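Local coordinates for Serine/threonine-protein kinase Tel1 (Chaetomium thermophilum, PDB 6SKY) that probably phosphorylates serine and threonine residues of target proteins with ATP, sensing DNA damage and switching on checkpoint signalling, at residues I1924-P1927 against D1928-Y1931; E2219-S2222 against S2223-L2227; E2310-A2313 against R2314-L2318; E2367-R2370 against S2371-K2375; A2387-E2390 against H2391-D2394. All coordinates share one frame; numbering follows the deposited sequence.

Overall arrangement
All five contacts are local, lie one after another in the FAT region, and neither nest nor cross. Contact 1 bends the chain between helices 1916-1923 and 1939-1948 and binds that loop to two kinase-region helices. Contact 2 forms the opening turns of helix 2220-2232, where the second subunit packs. Contact 3 follows on helix 2306-2328 and contact 4 on helix 2348-2387. These two helices pair, so contacts 3 and 4 touch through Leu-2312 CD2 and Arg-2370 CD, 4.0 Å apart. Contact 5 turns the chain from helix 2348-2387 into helix 2394-2404, its centre about 24 Å from that of contact 4.

Contact 1: residues I1924-P1927 against D1928-Y1931; sequences IDDP and DAYY
Pro-1927 and Tyr-1931 meet where the loop begins to coil: the carbonyl oxygen O of Pro-1927 comes to the edge of the tyrosine ring, in its plane, 3.4 Å from Tyr-1931 CE2. The ring reaches it because Tyr-1931 CG stands beside its own backbone N (chi1 -57°), which swings the ring back along the chain. One layer away, the methyl of Ala-1929 receives two aliphatic neighbours. Asp-1926 CB lies 4.1 Å from Ala-1929 CB, and Ile-1924 CG2 approaches the same Ala-1929 CB more loosely, at 4.5 Å. The carboxylate of Asp-1926 turns toward the start of the turn, with OD2 3.8 Å from Ala-1929 N, too far for a bond. A weak backbone bond from Tyr-1931 N to Asp-1928 O, 3.3 Å long, leads into the 3-10 turn at Tyr-1930 and Tyr-1931.

The two acids Asp-1926 and Asp-1928 come near each other, OD2 to OD2 5.0 Å, and surrounding arginines probably soften any repulsion. Asp-1928 OD1 forms salt bridges with both Arg-2642 and Arg-2819, and Arg-2819 also makes a cation-pi contact with the Tyr-1931 ring. This loop of the FAT region follows helix 1916-1923, whose Phe-1921 touches Ala-1929, and packs against two kinase-region helices: Ile-1924 and Asp-1926 rest on Phe-2736 of helix 2732-2755, while Asp-1928 packs on Val-2816, Cys-2820 and Phe-2823 of helix 2816-2828.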
loop_
_atom_site.group_PDB
_atom_site.type_symbol
_atom_site.label_atom_id
_atom_site.label_comp_id
_atom_site.label_asym_id
_atom_site.label_seq_id
_atom_site.Cartn_x
_atom_site.Cartn_y
_atom_site.Cartn_z
ATOM N N ILE A 1924 7.878 -21.222 -20.719
ATOM C CA ILE A 1924 7.109 -22.327 -20.185
ATOM C C ILE A 1924 5.847 -21.786 -19.525
ATOM O O ILE A 1924 5.773 -20.625 -19.111
ATOM C CB ILE A 1924 7.942 -23.163 -19.204
ATOM C CG1 ILE A 1924 7.528 -24.622 -19.268
ATOM C CG2 ILE A 1924 7.778 -22.662 -17.794
ATOM C CD1 ILE A 1924 8.495 -25.524 -18.614
ATOM N N ASP A 1925 4.833 -22.641 -19.443
ATOM C CA ASP A 1925 3.486 -22.217 -19.076
ATOM C C ASP A 1925 3.231 -22.514 -17.600
ATOM O O ASP A 1925 2.528 -23.454 -17.234
ATOM C CB ASP A 1925 2.463 -22.897 -19.974
ATOM C CG ASP A 1925 1.071 -22.364 -19.770
ATOM O OD1 ASP A 1925 0.931 -21.322 -19.101
ATOM O OD2 ASP A 1925 0.113 -22.987 -20.271
ATOM N N ASP A 1926 3.801 -21.674 -16.742
ATOM C CA ASP A 1926 3.541 -21.740 -15.324
ATOM C C ASP A 1926 3.605 -20.317 -14.803
ATOM O O ASP A 1926 4.452 -19.540 -15.260
ATOM C CB ASP A 1926 4.546 -22.615 -14.574
ATOM C CG ASP A 1926 3.965 -23.206 -13.306
ATOM O OD1 ASP A 1926 2.908 -23.859 -13.394
ATOM O OD2 ASP A 1926 4.557 -23.027 -12.225
ATOM N N PRO A 1927 2.736 -19.942 -13.867
ATOM C CA PRO A 1927 2.807 -18.582 -13.328
ATOM C C PRO A 1927 4.060 -18.309 -12.511
ATOM O O PRO A 1927 4.569 -17.186 -12.556
ATOM C CB PRO A 1927 1.544 -18.480 -12.462
ATOM C CG PRO A 1927 0.689 -19.609 -12.858
ATOM C CD PRO A 1927 1.588 -20.688 -13.334
ATOM N N ASP A 1928 4.587 -19.291 -11.778
ATOM C CA ASP A 1928 5.579 -19.021 -10.748
ATOM C C ASP A 1928 6.988 -19.478 -11.076
ATOM O O ASP A 1928 7.908 -19.115 -10.346
ATOM C CB ASP A 1928 5.164 -19.681 -9.430
ATOM C CG ASP A 1928 3.767 -19.317 -9.009
ATOM O OD1 ASP A 1928 3.332 -18.188 -9.296
ATOM O OD2 ASP A 1928 3.100 -20.165 -8.387
ATOM N N ALA A 1929 7.192 -20.260 -12.130
ATOM C CA ALA A 1929 8.499 -20.874 -12.338
ATOM C C ALA A 1929 9.571 -19.838 -12.646
ATOM O O ALA A 1929 10.706 -19.954 -12.175
ATOM C CB ALA A 1929 8.413 -21.904 -13.455
ATOM N N TYR A 1930 9.219 -18.813 -13.423
ATOM C CA TYR A 1930 10.172 -17.783 -13.820
ATOM C C TYR A 1930 10.898 -17.174 -12.637
ATOM O O TYR A 1930 12.068 -16.801 -12.753
ATOM C CB TYR A 1930 9.439 -16.693 -14.590
ATOM C CG TYR A 1930 10.293 -15.521 -14.987
ATOM C CD1 TYR A 1930 11.128 -15.591 -16.084
ATOM C CD2 TYR A 1930 10.250 -14.336 -14.275
ATOM C CE1 TYR A 1930 11.901 -14.530 -16.452
ATOM C CE2 TYR A 1930 11.022 -13.269 -14.637
ATOM C CZ TYR A 1930 11.842 -13.370 -15.728
ATOM O OH TYR A 1930 12.618 -12.307 -16.100
ATOM N N TYR A 1931 10.232 -17.063 -11.496
ATOM C CA TYR A 1931 10.800 -16.389 -10.342
ATOM C C TYR A 1931 11.833 -17.224 -9.611
ATOM O O TYR A 1931 12.462 -16.718 -8.683
ATOM C CB TYR A 1931 9.693 -15.996 -9.377
ATOM C CG TYR A 1931 8.656 -15.125 -10.014
ATOM C CD1 TYR A 1931 8.751 -13.755 -9.959
ATOM C CD2 TYR A 1931 7.589 -15.674 -10.682
ATOM C CE1 TYR A 1931 7.810 -12.960 -10.546
ATOM C CE2 TYR A 1931 6.644 -14.888 -11.273
ATOM C CZ TYR A 1931 6.759 -13.532 -11.204
ATOM O OH TYR A 1931 5.808 -12.744 -11.794
#

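Contact 2: residues E2219-S2222 against S2223-L2227; sequences EMIS and SIRML
Ile-2221 and Arg-2225, one helical turn apart, lie side by side and point the same way, with Ile-2221 CG2 3.9 Å from Arg-2225 NE. A bend at the second torsion of the arginine (chi2 -49°) lays NE alongside that methyl. This is the looser part of the contact: both side chains touch Leu-2261, Arg-2225 packs on Ala-1937 of the second subunit, and its NH2 bonds to Gln-2228 OE1 on the same helix. Also facing the dimer partner, Glu-2219 OE2 forms a salt bridge with Arg-1945 of the second subunit.

The tight part is the backbone and the side that faces inward. Arg-2225 N donates to Ile-2221 O over 2.9 Å with an angle of 162°, and Ile-2224 N reaches Met-2220 O at 3.0 Å. Met-2226 N bonds to Ser-2222 O likewise. The first bond of the series, Ser-2223 N to Glu-2219 O, is weak at 3.3 Å. On the buried face Ile-2224 packs on Gln-2255 and Val-2256, and Ser-2223 OG bonds to Gln-2255 NE2.

Such overlapping i to i+4 bonds, with Glu-2219 at the N-cap position, mark the first turns of an alpha-helix, here one of the FAT alpha-solenoid, packed against helices 2203-2217 and 2245-2259.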
loop_
_atom_site.group_PDB
_atom_site.type_symbol
_atom_site.label_atom_id
_atom_site.label_comp_id
_atom_site.label_asym_id
_atom_site.label_seq_id
_atom_site.Cartn_x
_atom_site.Cartn_y
_atom_site.Cartn_z
ATOM N N GLU A 2219 -11.210 5.594 -1.808
ATOM C CA GLU A 2219 -11.971 6.784 -1.432
ATOM C C GLU A 2219 -13.229 6.342 -0.707
ATOM O O GLU A 2219 -14.272 6.122 -1.310
ATOM C CB GLU A 2219 -12.321 7.614 -2.654
ATOM C CG GLU A 2219 -11.250 7.663 -3.702
ATOM C CD GLU A 2219 -9.991 8.307 -3.205
ATOM O OE1 GLU A 2219 -8.931 7.662 -3.279
ATOM O OE2 GLU A 2219 -10.057 9.460 -2.734
ATOM N N MET A 2220 -13.143 6.238 0.613
ATOM C CA MET A 2220 -14.275 5.748 1.384
ATOM C C MET A 2220 -15.349 6.811 1.554
ATOM O O MET A 2220 -16.540 6.534 1.382
ATOM C CB MET A 2220 -13.799 5.254 2.741
ATOM C CG MET A 2220 -12.869 4.079 2.666
ATOM S SD MET A 2220 -12.681 3.293 4.263
ATOM C CE MET A 2220 -11.784 1.823 3.795
ATOM N N ILE A 2221 -14.958 8.034 1.897
ATOM C CA ILE A 2221 -15.972 9.039 2.175
ATOM C C ILE A 2221 -16.669 9.463 0.897
ATOM O O ILE A 2221 -17.872 9.727 0.903
ATOM C CB ILE A 2221 -15.361 10.236 2.918
ATOM C CG1 ILE A 2221 -14.523 9.756 4.097
ATOM C CG2 ILE A 2221 -16.442 11.133 3.437
ATOM C CD1 ILE A 2221 -15.282 8.956 5.093
ATOM N N SER A 2222 -15.947 9.512 -0.220
ATOM C CA SER A 2222 -16.578 9.862 -1.485
ATOM C C SER A 2222 -17.603 8.817 -1.892
ATOM O O SER A 2222 -18.699 9.155 -2.349
ATOM C CB SER A 2222 -15.519 10.016 -2.565
ATOM O OG SER A 2222 -14.406 10.726 -2.073
ATOM N N SER A 2223 -17.267 7.541 -1.717
ATOM C CA SER A 2223 -18.197 6.465 -2.021
ATOM C C SER A 2223 -19.434 6.524 -1.139
ATOM O O SER A 2223 -20.557 6.338 -1.619
ATOM C CB SER A 2223 -17.492 5.130 -1.860
ATOM O OG SER A 2223 -18.417 4.098 -1.616
ATOM N N ILE A 2224 -19.254 6.782 0.155
ATOM C CA ILE A 2224 -20.398 6.859 1.058
ATOM C C ILE A 2224 -21.297 8.032 0.693
ATOM O O ILE A 2224 -22.527 7.909 0.691
ATOM C CB ILE A 2224 -19.913 6.940 2.511
ATOM C CG1 ILE A 2224 -19.207 5.650 2.897
ATOM C CG2 ILE A 2224 -21.061 7.187 3.433
ATOM C CD1 ILE A 2224 -18.444 5.747 4.171
ATOM N N ARG A 2225 -20.707 9.187 0.376
ATOM C CA ARG A 2225 -21.510 10.347 0.007
ATOM C C ARG A 2225 -22.264 10.105 -1.289
ATOM O O ARG A 2225 -23.416 10.523 -1.436
ATOM C CB ARG A 2225 -20.629 11.580 -0.123
ATOM C CG ARG A 2225 -19.909 11.984 1.128
ATOM C CD ARG A 2225 -20.823 12.035 2.317
ATOM N NE ARG A 2225 -20.088 12.402 3.520
ATOM C CZ ARG A 2225 -20.531 12.209 4.754
ATOM N NH1 ARG A 2225 -19.796 12.580 5.788
ATOM N NH2 ARG A 2225 -21.705 11.644 4.955
ATOM N N MET A 2226 -21.630 9.415 -2.234
ATOM C CA MET A 2226 -22.280 9.095 -3.497
ATOM C C MET A 2226 -23.461 8.156 -3.298
ATOM O O MET A 2226 -24.527 8.355 -3.892
ATOM C CB MET A 2226 -21.250 8.487 -4.433
ATOM C CG MET A 2226 -21.519 8.716 -5.869
ATOM S SD MET A 2226 -20.046 8.539 -6.853
ATOM C CE MET A 2226 -20.760 8.876 -8.447
ATOM N N LEU A 2227 -23.301 7.132 -2.461
ATOM C CA LEU A 2227 -24.412 6.224 -2.199
ATOM C C LEU A 2227 -25.543 6.924 -1.466
ATOM O O LEU A 2227 -26.717 6.671 -1.743
ATOM C CB LEU A 2227 -23.938 5.021 -1.399
ATOM C CG LEU A 2227 -23.068 3.972 -2.068
ATOM C CD1 LEU A 2227 -22.715 2.943 -1.057
ATOM C CD2 LEU A 2227 -23.794 3.353 -3.215
#

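Contact 3: residues E2310-A2313 against R2314-L2318; sequences EDLA and RLQNL
Leu-2312 and Gln-2316 share both a backbone bond and a side-chain contact. Among the backbone bonds, Gln-2316 N gives its hydrogen to Leu-2312 O at 2.9 Å, somewhat bent at 146°. The preceding pair is straighter: Leu-2315 N reaches Asp-2311 O over 3.0 Å with an angle of 168°. Arg-2314 N bonds in the same way to Glu-2310 O, and these three place the residues on successive turns of one alpha-helix.

Side-chain contact between the segments is sparser. The side chains of Leu-2312 and Gln-2316 cross obliquely, the branch carbon CG of Leu-2312 lying 4.1 Å from Gln-2316 CD. Leucine CG, opposite its own backbone N (chi1 -178°), lies beside the carbonyl carbon, on the side of Gln-2316 one turn on. Helix 2306-2328 runs roughly antiparallel to helix 2348-2387, the next in the chain, and the leucines make the seam: Leu-2312 sits on Leu-2363 and Val-2366, and Leu-2315 packs on Glu-2362 and Val-2366.

The charged groups make a third set. Asp-2311 OD1 and Arg-2314 NH1 stand 5.0 Å apart, so their attraction would act through space without a salt bridge. Arg-2314 also packs on Pro-2793 of the second subunit, and Glu-2310 OE2 has a long, weak ion pair with Lys-2908 of that subunit.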
loop_
_atom_site.group_PDB
_atom_site.type_symbol
_atom_site.label_atom_id
_atom_site.label_comp_id
_atom_site.label_asym_id
_atom_site.label_seq_id
_atom_site.Cartn_x
_atom_site.Cartn_y
_atom_site.Cartn_z
ATOM N N GLU A 2310 -14.889 -3.541 28.460
ATOM C CA GLU A 2310 -14.210 -2.804 29.521
ATOM C C GLU A 2310 -15.185 -1.945 30.314
ATOM O O GLU A 2310 -15.033 -1.795 31.529
ATOM C CB GLU A 2310 -13.098 -1.944 28.935
ATOM C CG GLU A 2310 -11.942 -2.737 28.372
ATOM C CD GLU A 2310 -11.019 -1.880 27.536
ATOM O OE1 GLU A 2310 -11.057 -0.641 27.693
ATOM O OE2 GLU A 2310 -10.264 -2.441 26.712
ATOM N N ASP A 2311 -16.187 -1.368 29.652
ATOM C CA ASP A 2311 -17.196 -0.596 30.371
ATOM C C ASP A 2311 -17.976 -1.479 31.331
ATOM O O ASP A 2311 -18.220 -1.104 32.483
ATOM C CB ASP A 2311 -18.151 0.077 29.388
ATOM C CG ASP A 2311 -17.455 1.045 28.466
ATOM O OD1 ASP A 2311 -16.227 1.226 28.604
ATOM O OD2 ASP A 2311 -18.138 1.626 27.597
ATOM N N LEU A 2312 -18.396 -2.654 30.863
ATOM C CA LEU A 2312 -19.127 -3.571 31.727
ATOM C C LEU A 2312 -18.259 -4.031 32.884
ATOM O O LEU A 2312 -18.729 -4.126 34.022
ATOM C CB LEU A 2312 -19.630 -4.765 30.917
ATOM C CG LEU A 2312 -20.470 -5.813 31.649
ATOM C CD1 LEU A 2312 -21.809 -5.248 32.066
ATOM C CD2 LEU A 2312 -20.652 -7.030 30.781
ATOM N N ALA A 2313 -16.977 -4.288 32.623
ATOM C CA ALA A 2313 -16.077 -4.712 33.689
ATOM C C ALA A 2313 -15.868 -3.607 34.714
ATOM O O ALA A 2313 -15.836 -3.870 35.921
ATOM C CB ALA A 2313 -14.741 -5.152 33.100
ATOM N N ARG A 2314 -15.711 -2.366 34.252
ATOM C CA ARG A 2314 -15.538 -1.243 35.166
ATOM C C ARG A 2314 -16.773 -1.053 36.032
ATOM O O ARG A 2314 -16.669 -0.869 37.248
ATOM C CB ARG A 2314 -15.227 0.028 34.375
ATOM C CG ARG A 2314 -15.236 1.296 35.213
ATOM C CD ARG A 2314 -14.924 2.534 34.390
ATOM N NE ARG A 2314 -15.947 2.800 33.389
ATOM C CZ ARG A 2314 -17.051 3.498 33.623
ATOM N NH1 ARG A 2314 -17.933 3.694 32.656
ATOM N NH2 ARG A 2314 -17.275 3.994 34.828
ATOM N N LEU A 2315 -17.957 -1.101 35.425
ATOM C CA LEU A 2315 -19.174 -0.966 36.213
ATOM C C LEU A 2315 -19.339 -2.124 37.188
ATOM O O LEU A 2315 -19.853 -1.932 38.295
ATOM C CB LEU A 2315 -20.384 -0.860 35.291
ATOM C CG LEU A 2315 -20.374 0.330 34.332
ATOM C CD1 LEU A 2315 -21.548 0.254 33.384
ATOM C CD2 LEU A 2315 -20.391 1.637 35.092
ATOM N N GLN A 2316 -18.882 -3.319 36.815
ATOM C CA GLN A 2316 -18.980 -4.462 37.717
ATOM C C GLN A 2316 -18.058 -4.301 38.917
ATOM O O GLN A 2316 -18.459 -4.553 40.062
ATOM C CB GLN A 2316 -18.656 -5.748 36.962
ATOM C CG GLN A 2316 -19.833 -6.331 36.220
ATOM C CD GLN A 2316 -19.424 -7.440 35.284
ATOM O OE1 GLN A 2316 -18.289 -7.480 34.811
ATOM N NE2 GLN A 2316 -20.347 -8.354 35.012
ATOM N N ASN A 2317 -16.814 -3.893 38.677
ATOM C CA ASN A 2317 -15.900 -3.658 39.788
ATOM C C ASN A 2317 -16.399 -2.528 40.679
ATOM O O ASN A 2317 -16.254 -2.589 41.904
ATOM C CB ASN A 2317 -14.499 -3.359 39.266
ATOM C CG ASN A 2317 -13.979 -4.447 38.357
ATOM O OD1 ASN A 2317 -13.678 -5.554 38.801
ATOM N ND2 ASN A 2317 -13.867 -4.138 37.074
ATOM N N LEU A 2318 -16.998 -1.493 40.085
ATOM C CA LEU A 2318 -17.565 -0.415 40.889
ATOM C C LEU A 2318 -18.683 -0.928 41.780
ATOM O O LEU A 2318 -18.738 -0.603 42.970
ATOM C CB LEU A 2318 -18.081 0.708 39.993
ATOM C CG LEU A 2318 -17.062 1.577 39.266
ATOM C CD1 LEU A 2318 -17.767 2.740 38.594
ATOM C CD2 LEU A 2318 -15.996 2.061 40.222
#

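Contact 4: residues E2367-R2370 against S2371-K2375; sequences EQTR and SEFLK
Ser-2371 N donates to Glu-2367 O over 2.9 Å, with an angle of 149° at the hydrogen. Three more bonds of the same spacing follow: Glu-2372 N to Gln-2368 O at 3.0 Å, then Phe-2373 N to Thr-2369 O and Leu-2374 N to Arg-2370 O. Side chains one turn apart add to this frame. The methyl CG2 of Thr-2369 lies alongside the phenyl ring of Phe-2373, 4.0 Å from its CE2, both groups pointing the same way. The threonine methyl takes the position turned from its backbone N, which leaves OG1 beside that N (chi1 -83°). Gln-2368 and Glu-2372 meet differently: they cross at about a right angle, with amide and carboxylate planes 75° apart. Gln-2368 NE2 stays 4.1 Å from Glu-2372 OE2, so the two polar ends are neighbours without a bond.

Arg-2370 reaches a neighbouring helix. Its NH1 bonds to Leu-2303 O at the end of helix 2286-2303, where the positive charge would suit the helix C terminus. Phe-2373 covers Cys-2299, Gln-2302 and Leu-2303 of the same helix, and Arg-2370 also packs on Leu-2309 of helix 2306-2328. These are the helix-to-helix contacts of an alpha-solenoid, made along the long helix 2348-2387 of the FAT domain.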
loop_
_atom_site.group_PDB
_atom_site.type_symbol
_atom_site.label_atom_id
_atom_site.label_comp_id
_atom_site.label_asym_id
_atom_site.label_seq_id
_atom_site.Cartn_x
_atom_site.Cartn_y
_atom_site.Cartn_z
ATOM N N GLU A 2367 -26.608 -3.975 30.837
ATOM C CA GLU A 2367 -26.908 -5.379 30.600
ATOM C C GLU A 2367 -28.146 -5.559 29.737
ATOM O O GLU A 2367 -28.219 -6.518 28.964
ATOM C CB GLU A 2367 -27.080 -6.111 31.921
ATOM C CG GLU A 2367 -25.786 -6.367 32.644
ATOM C CD GLU A 2367 -26.019 -6.933 34.017
ATOM O OE1 GLU A 2367 -27.194 -6.997 34.429
ATOM O OE2 GLU A 2367 -25.038 -7.314 34.685
ATOM N N GLN A 2368 -29.122 -4.661 29.836
ATOM C CA GLN A 2368 -30.284 -4.770 28.964
ATOM C C GLN A 2368 -29.912 -4.475 27.517
ATOM O O GLN A 2368 -30.408 -5.133 26.594
ATOM C CB GLN A 2368 -31.383 -3.828 29.438
ATOM C CG GLN A 2368 -32.681 -4.023 28.711
ATOM C CD GLN A 2368 -33.220 -5.423 28.880
ATOM O OE1 GLN A 2368 -33.123 -6.009 29.955
ATOM N NE2 GLN A 2368 -33.786 -5.974 27.813
ATOM N N THR A 2369 -29.037 -3.496 27.300
ATOM C CA THR A 2369 -28.541 -3.252 25.949
ATOM C C THR A 2369 -27.866 -4.495 25.379
ATOM O O THR A 2369 -28.121 -4.892 24.232
ATOM C CB THR A 2369 -27.582 -2.067 25.959
ATOM O OG1 THR A 2369 -28.332 -0.852 25.907
ATOM C CG2 THR A 2369 -26.658 -2.119 24.781
ATOM N N ARG A 2370 -27.018 -5.141 26.181
ATOM C CA ARG A 2370 -26.336 -6.342 25.705
ATOM C C ARG A 2370 -27.299 -7.499 25.465
ATOM O O ARG A 2370 -27.092 -8.295 24.543
ATOM C CB ARG A 2370 -25.260 -6.757 26.694
ATOM C CG ARG A 2370 -24.205 -5.718 26.905
ATOM C CD ARG A 2370 -23.073 -6.280 27.714
ATOM N NE ARG A 2370 -22.327 -7.288 26.978
ATOM C CZ ARG A 2370 -21.347 -7.007 26.130
ATOM N NH1 ARG A 2370 -20.711 -7.980 25.503
ATOM N NH2 ARG A 2370 -21.008 -5.750 25.906
ATOM N N SER A 2371 -28.351 -7.613 26.270
ATOM C CA SER A 2371 -29.329 -8.672 26.058
ATOM C C SER A 2371 -30.098 -8.468 24.759
ATOM O O SER A 2371 -30.364 -9.430 24.027
ATOM C CB SER A 2371 -30.286 -8.731 27.242
ATOM O OG SER A 2371 -31.351 -9.624 26.992
ATOM N N GLU A 2372 -30.473 -7.226 24.458
ATOM C CA GLU A 2372 -31.121 -6.955 23.181
ATOM C C GLU A 2372 -30.203 -7.291 22.016
ATOM O O GLU A 2372 -30.645 -7.871 21.015
ATOM C CB GLU A 2372 -31.557 -5.498 23.109
ATOM C CG GLU A 2372 -32.763 -5.182 23.956
ATOM C CD GLU A 2372 -33.017 -3.696 24.072
ATOM O OE1 GLU A 2372 -32.223 -2.909 23.513
ATOM O OE2 GLU A 2372 -34.009 -3.314 24.729
ATOM N N PHE A 2373 -28.927 -6.922 22.116
ATOM C CA PHE A 2373 -28.001 -7.261 21.042
ATOM C C PHE A 2373 -27.892 -8.765 20.854
ATOM O O PHE A 2373 -27.817 -9.249 19.722
ATOM C CB PHE A 2373 -26.626 -6.672 21.313
ATOM C CG PHE A 2373 -26.468 -5.275 20.832
ATOM C CD1 PHE A 2373 -27.159 -4.831 19.731
ATOM C CD2 PHE A 2373 -25.632 -4.400 21.485
ATOM C CE1 PHE A 2373 -27.015 -3.553 19.291
ATOM C CE2 PHE A 2373 -25.490 -3.118 21.048
ATOM C CZ PHE A 2373 -26.180 -2.696 19.951
ATOM N N LEU A 2374 -27.879 -9.522 21.949
ATOM C CA LEU A 2374 -27.799 -10.974 21.838
ATOM C C LEU A 2374 -29.026 -11.546 21.142
ATOM O O LEU A 2374 -28.912 -12.416 20.269
ATOM C CB LEU A 2374 -27.635 -11.592 23.220
ATOM C CG LEU A 2374 -27.532 -13.108 23.268
ATOM C CD1 LEU A 2374 -26.188 -13.544 22.759
ATOM C CD2 LEU A 2374 -27.751 -13.591 24.674
ATOM N N LYS A 2375 -30.214 -11.088 21.535
ATOM C CA LYS A 2375 -31.431 -11.531 20.864
ATOM C C LYS A 2375 -31.357 -11.288 19.366
ATOM O O LYS A 2375 -31.618 -12.191 18.564
ATOM C CB LYS A 2375 -32.647 -10.815 21.440
ATOM C CG LYS A 2375 -33.279 -11.491 22.616
ATOM C CD LYS A 2375 -34.432 -10.663 23.134
ATOM C CE LYS A 2375 -35.052 -11.288 24.368
ATOM N NZ LYS A 2375 -36.168 -10.474 24.930
#

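Contact 5: residues A2387-E2390 against H2391-D2394; sequences ASDE and HDND
Glu-2390 and His-2391 lie side by side in the loop that turns the chain from helix 2348-2387 into helix 2394-2404, a link between successive helices of the FAT alpha-solenoid. No hydrogen bond joins its two halves; the contact consists of packing and of charged groups with partners outside it.

The aromatic contact comes first. Glu-2390 CB sits over one face of the imidazole in a CH-pi contact, 3.9 Å from the centroid of the His-2391 ring and 20° off its normal. Histidine CG stands beside its own backbone N (chi1 -42°), and that folds the ring back over the preceding residue. Further along the glutamate, OE1 lies 3.7 Å from His-2391 CE1, with carboxylate and ring planes 67° apart, while OE2 has a long, weak ion pair with Arg-2286. The ring also stacks with that of His-2293, whose ND1 bonds to Asp-2394 OD1.

Charged groups meet on the other part of the turn. The carboxylates of Asp-2389 and Asp-2392 approach at a slant, OD2 to OD2 3.6 Å, like charges close together. Basic residues probably compensate: Lys-2426 has a long, weak ion pair with Asp-2389 OD2, while Arg-2425 forms a salt bridge with Asp-2389 OD1.

Among the remaining polar atoms, Ser-2388 O lies 4.0 Å from Asp-2392 OD1, and Lys-2426 NZ serves both, in a salt bridge with Asp-2392 OD1 and a weak hydrogen bond to Ser-2388 O. Ser-2388 OG comes obliquely toward the imidazole, 4.5 Å from His-2391 ND1.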
loop_
_atom_site.group_PDB
_atom_site.type_symbol
_atom_site.label_atom_id
_atom_site.label_comp_id
_atom_site.label_asym_id
_atom_site.label_seq_id
_atom_site.Cartn_x
_atom_site.Cartn_y
_atom_site.Cartn_z
ATOM N N ALA A 2387 -32.552 -18.451 4.664
ATOM C CA ALA A 2387 -32.935 -17.660 3.505
ATOM C C ALA A 2387 -32.139 -18.006 2.256
ATOM O O ALA A 2387 -32.726 -18.251 1.205
ATOM C CB ALA A 2387 -32.791 -16.170 3.819
ATOM N N SER A 2388 -30.816 -18.036 2.338
ATOM C CA SER A 2388 -29.997 -18.295 1.166
ATOM C C SER A 2388 -28.811 -19.164 1.555
ATOM O O SER A 2388 -28.609 -19.489 2.725
ATOM C CB SER A 2388 -29.522 -16.989 0.524
ATOM O OG SER A 2388 -28.547 -16.353 1.329
ATOM N N ASP A 2389 -28.017 -19.531 0.556
ATOM C CA ASP A 2389 -26.816 -20.327 0.747
ATOM C C ASP A 2389 -25.540 -19.507 0.689
ATOM O O ASP A 2389 -24.454 -20.078 0.793
ATOM C CB ASP A 2389 -26.744 -21.434 -0.302
ATOM C CG ASP A 2389 -27.572 -22.639 0.062
ATOM O OD1 ASP A 2389 -28.815 -22.526 0.091
ATOM O OD2 ASP A 2389 -26.977 -23.705 0.315
ATOM N N GLU A 2390 -25.643 -18.191 0.518
ATOM C CA GLU A 2390 -24.447 -17.369 0.387
ATOM C C GLU A 2390 -23.583 -17.454 1.632
ATOM O O GLU A 2390 -22.358 -17.573 1.540
ATOM C CB GLU A 2390 -24.829 -15.919 0.118
ATOM C CG GLU A 2390 -25.530 -15.681 -1.191
ATOM C CD GLU A 2390 -25.971 -14.234 -1.348
ATOM O OE1 GLU A 2390 -26.641 -13.709 -0.432
ATOM O OE2 GLU A 2390 -25.638 -13.618 -2.383
ATOM N N HIS A 2391 -24.202 -17.392 2.800
ATOM C CA HIS A 2391 -23.497 -17.359 4.076
ATOM C C HIS A 2391 -23.855 -18.629 4.829
ATOM O O HIS A 2391 -24.930 -18.721 5.423
ATOM C CB HIS A 2391 -23.878 -16.119 4.866
ATOM C CG HIS A 2391 -23.967 -14.881 4.034
ATOM N ND1 HIS A 2391 -25.150 -14.434 3.491
ATOM C CD2 HIS A 2391 -23.018 -13.998 3.647
ATOM C CE1 HIS A 2391 -24.928 -13.328 2.807
ATOM N NE2 HIS A 2391 -23.642 -13.040 2.887
ATOM N N ASP A 2392 -22.964 -19.616 4.791
ATOM C CA ASP A 2392 -23.205 -20.879 5.463
ATOM C C ASP A 2392 -22.228 -21.172 6.581
ATOM O O ASP A 2392 -22.439 -22.137 7.319
ATOM C CB ASP A 2392 -23.177 -22.039 4.462
ATOM C CG ASP A 2392 -24.512 -22.257 3.801
ATOM O OD1 ASP A 2392 -25.466 -21.538 4.154
ATOM O OD2 ASP A 2392 -24.610 -23.147 2.934
ATOM N N ASN A 2393 -21.171 -20.386 6.732
ATOM C CA ASN A 2393 -20.376 -20.461 7.945
ATOM C C ASN A 2393 -21.008 -19.688 9.085
ATOM O O ASN A 2393 -20.409 -19.596 10.158
ATOM C CB ASN A 2393 -18.966 -19.949 7.683
ATOM C CG ASN A 2393 -18.358 -20.566 6.455
ATOM O OD1 ASN A 2393 -18.026 -21.748 6.442
ATOM N ND2 ASN A 2393 -18.213 -19.770 5.406
ATOM N N ASP A 2394 -22.186 -19.112 8.865
ATOM C CA ASP A 2394 -23.000 -18.591 9.945
ATOM C C ASP A 2394 -23.549 -19.694 10.826
ATOM O O ASP A 2394 -24.021 -19.404 11.924
ATOM C CB ASP A 2394 -24.152 -17.768 9.381
ATOM C CG ASP A 2394 -23.692 -16.461 8.790
ATOM O OD1 ASP A 2394 -24.490 -15.503 8.764
ATOM O OD2 ASP A 2394 -22.523 -16.382 8.368
#